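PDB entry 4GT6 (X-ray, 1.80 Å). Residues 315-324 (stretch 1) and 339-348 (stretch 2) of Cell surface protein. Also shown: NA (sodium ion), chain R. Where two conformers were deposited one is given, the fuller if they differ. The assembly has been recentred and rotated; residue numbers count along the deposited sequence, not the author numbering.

Stretch 1, residues 315-324: SIDIPEGITQ
Stretch 2 339-348: IAIPSSVTKI

The apolar centre of the contact is built around Ile-318, whose side chain points toward the second stretch in an m, m rotamer (chi1 -58°, chi2 -45°). Its CG1 lies 3.7 Å from CD1 of Ile-339 and its CG2 3.7 Å from CD of Pro-342. Ile-339 (chi1 t, chi2 148°) also packs its CD1 against CG2 of Ile-316 at 3.5 Å; Ile-316 is t, t. Farther along, CG2 of Ile-322 (m, m) meets CG2 of Val-345 (chi1 t) at 3.9 Å. These side chains are buried.

Strand 315-317 and residues 339-341, the end of a strand that begins earlier in the chain, run parallel and bring Ile-316 and Ile-339 to this cluster, their axes 4.9 Å apart and inclined by 16°. Ile-316 pairs with Ile-339 (CA to CA 5.0 Å) and Asp-317 with Ala-340 (CA to CA 4.7 Å). The two isoleucines share one face of the sheet; Asp-317 (chi1 m) and Ala-340 occupy the other, with OD2 of Asp-317 3.4 Å from CB of Ala-340. Ala-340 bonds to both neighbours of its partner, as parallel pairing requires: its N donates to O of Ile-316 (3.0 Å, 164°), and its O accepts from N of Ile-318 (3.0 Å, 156°).

Beyond the strands each stretch turns. Pro-319 to Ile-322 form a type II turn, with N of Ile-322 3.3 Å from O of Pro-319; Pro-342 to Val-345 form a type I turn, with N of Val-345 3.1 Å from O of Pro-342. Gly-321 adopts phi/psi 106/-18, where a CB would jam against the preceding carbonyl and clash with the sodium ion. Ser-344 (chi1 p) links the turns: its OG accepts from N of Gly-321 at 3.0 Å and donates to O of Ile-322 at 2.7 Å. Next, N of Thr-346 donates to O of Thr-323 (2.9 Å, 168°). CB of Gln-324 (chi1 p, chi2 t) lies 3.8 Å from CB of Lys-347 (chi1 m, chi2 t).

At the polar edge, Glu-320 (chi1 t, chi2 p, chi3 55°) starts away from the second stretch, but its carboxylate comes back to it, OE1 reaching 3.4 Å from CB of Pro-342 and OE2 3.4 Å from CB of Ser-344. One water donates to OE1 of Glu-320 (2.5 Å) and accepts from N of Ser-343 (3.1 Å); another joins OE2 of Glu-320 (2.7 Å) to OG of Ser-343 (2.6 Å; chi1 p). The carbonyl O of Glu-320 binds the sodium NA at 2.4 Å, alongside four waters and one ligand from elsewhere in the structure.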

# COMPACT_ATOMS: atom_id res chain seq x y z
N SER A 315 8.57 4.06 30.04
CA SER A 315 9.86 4.72 30.21
C SER A 315 10.69 4.53 28.95
O SER A 315 10.63 3.45 28.34
CB SER A 315 10.58 4.15 31.42
OG SER A 315 11.84 4.76 31.63
N ILE A 316 11.41 5.57 28.54
CA ILE A 316 12.26 5.48 27.35
C ILE A 316 13.48 6.39 27.54
O ILE A 316 13.36 7.50 28.07
CB ILE A 316 11.49 5.74 26.02
CG1 ILE A 316 12.34 5.37 24.77
CG2 ILE A 316 10.90 7.14 25.93
CD1 ILE A 316 11.56 5.07 23.54
N ASP A 317 14.66 5.89 27.15
CA ASP A 317 15.92 6.61 27.23
C ASP A 317 16.37 6.92 25.81
O ASP A 317 16.70 6.00 25.06
CB ASP A 317 16.97 5.79 27.99
CG ASP A 317 16.64 5.68 29.46
OD1 ASP A 317 15.84 4.80 29.83
OD2 ASP A 317 17.13 6.51 30.24
N ILE A 318 16.31 8.19 25.42
CA ILE A 318 16.70 8.62 24.06
C ILE A 318 18.24 8.66 24.05
O ILE A 318 18.82 9.30 24.93
CB ILE A 318 16.04 9.97 23.67
CG1 ILE A 318 14.47 9.94 23.73
CG2 ILE A 318 16.56 10.52 22.36
CD1 ILE A 318 13.78 8.75 23.14
N PRO A 319 18.91 7.96 23.10
CA PRO A 319 20.38 7.91 23.14
C PRO A 319 21.05 9.24 22.81
O PRO A 319 20.55 10.02 22.01
CB PRO A 319 20.73 6.85 22.07
CG PRO A 319 19.59 6.84 21.14
CD PRO A 319 18.37 7.14 21.99
N GLU A 320 22.23 9.45 23.41
CA GLU A 320 23.12 10.58 23.13
C GLU A 320 23.40 10.59 21.62
O GLU A 320 23.60 9.51 21.06
CB GLU A 320 24.43 10.40 23.93
CG GLU A 320 25.35 11.60 23.87
CD GLU A 320 24.70 12.87 24.37
OE1 GLU A 320 24.20 12.85 25.52
OE2 GLU A 320 24.61 13.85 23.59
N GLY A 321 23.34 11.74 20.97
CA GLY A 321 23.56 11.77 19.53
C GLY A 321 22.29 11.99 18.72
O GLY A 321 22.36 12.38 17.55
N ILE A 322 21.10 11.77 19.32
CA ILE A 322 19.84 12.13 18.64
C ILE A 322 19.79 13.67 18.60
O ILE A 322 19.98 14.29 19.63
CB ILE A 322 18.60 11.51 19.35
CG1 ILE A 322 18.60 9.96 19.24
CG2 ILE A 322 17.27 12.15 18.85
CD1 ILE A 322 18.42 9.37 17.87
N THR A 323 19.59 14.27 17.43
CA THR A 323 19.58 15.74 17.33
C THR A 323 18.16 16.28 17.18
O THR A 323 17.93 17.47 17.39
CB THR A 323 20.46 16.21 16.18
OG1 THR A 323 19.88 15.74 14.95
CG2 THR A 323 21.90 15.74 16.31
N GLN A 324 17.23 15.43 16.77
CA GLN A 324 15.84 15.86 16.62
C GLN A 324 14.88 14.70 16.80
O GLN A 324 15.19 13.56 16.45
CB GLN A 324 15.60 16.57 15.27
CG GLN A 324 15.98 15.75 14.04
CD GLN A 324 15.78 16.48 12.73
OE1 GLN A 324 15.61 17.70 12.67
NE2 GLN A 324 15.81 15.73 11.65
N ILE A 339 10.89 10.09 30.38
CA ILE A 339 11.69 10.16 29.15
C ILE A 339 13.01 10.86 29.46
O ILE A 339 13.02 11.92 30.07
CB ILE A 339 10.95 10.78 27.93
CG1 ILE A 339 11.88 10.73 26.66
CG2 ILE A 339 10.43 12.19 28.21
CD1 ILE A 339 11.19 10.56 25.37
N ALA A 340 14.12 10.22 29.09
CA ALA A 340 15.44 10.83 29.24
C ALA A 340 15.83 11.43 27.89
O ALA A 340 15.84 10.73 26.88
CB ALA A 340 16.47 9.80 29.70
N ILE A 341 16.05 12.76 27.85
CA ILE A 341 16.39 13.49 26.63
C ILE A 341 17.84 14.00 26.72
O ILE A 341 18.15 14.77 27.64
CB ILE A 341 15.37 14.64 26.38
CG1 ILE A 341 13.94 14.06 26.15
CG2 ILE A 341 15.84 15.53 25.20
CD1 ILE A 341 12.80 15.06 26.15
N PRO A 342 18.73 13.60 25.79
CA PRO A 342 20.11 14.09 25.83
C PRO A 342 20.20 15.54 25.35
O PRO A 342 19.32 15.99 24.60
CB PRO A 342 20.85 13.13 24.90
CG PRO A 342 19.83 12.74 23.88
CD PRO A 342 18.52 12.68 24.63
N SER A 343 21.27 16.25 25.74
CA SER A 343 21.45 17.66 25.36
C SER A 343 21.74 17.83 23.86
O SER A 343 21.64 18.95 23.35
CB SER A 343 22.55 18.31 26.21
OG SER A 343 23.78 17.64 26.03
N SER A 344 22.04 16.72 23.13
CA SER A 344 22.23 16.78 21.68
C SER A 344 20.88 17.08 20.95
O SER A 344 20.92 17.54 19.80
CB SER A 344 22.83 15.47 21.15
OG SER A 344 21.97 14.36 21.44
N VAL A 345 19.70 16.85 21.60
CA VAL A 345 18.39 17.10 20.97
C VAL A 345 18.13 18.62 20.93
O VAL A 345 17.99 19.25 21.98
CB VAL A 345 17.22 16.34 21.65
CG1 VAL A 345 15.90 16.63 20.95
CG2 VAL A 345 17.46 14.83 21.68
N THR A 346 18.05 19.21 19.72
CA THR A 346 17.84 20.67 19.62
C THR A 346 16.53 21.03 18.94
O THR A 346 16.22 22.23 18.80
CB THR A 346 19.03 21.30 18.88
OG1 THR A 346 19.09 20.76 17.56
CG2 THR A 346 20.37 21.10 19.61
N LYS A 347 15.77 20.01 18.50
CA LYS A 347 14.48 20.20 17.83
C LYS A 347 13.48 19.17 18.32
O LYS A 347 13.72 17.96 18.19
CB LYS A 347 14.61 20.14 16.29
CG LYS A 347 15.31 21.34 15.66
CD LYS A 347 15.12 21.37 14.15
N ILE A 348 12.37 19.65 18.89
CA ILE A 348 11.24 18.83 19.40
C ILE A 348 9.95 19.61 19.12
O ILE A 348 9.63 20.52 19.89
CB ILE A 348 11.31 18.43 20.92
CG1 ILE A 348 12.67 17.80 21.34
CG2 ILE A 348 10.13 17.50 21.30
CD1 ILE A 348 12.88 17.71 22.87
NA NA R . 24.32 7.86 19.52
O HOH W 1 23.44 14.56 27.18
O HOH W 2 25.22 16.40 24.22
O HOH W 3 24.16 9.17 17.47
O HOH W 4 26.60 8.70 19.88
O HOH W 5 22.11 7.00 18.85
O HOH W 6 24.46 6.68 21.64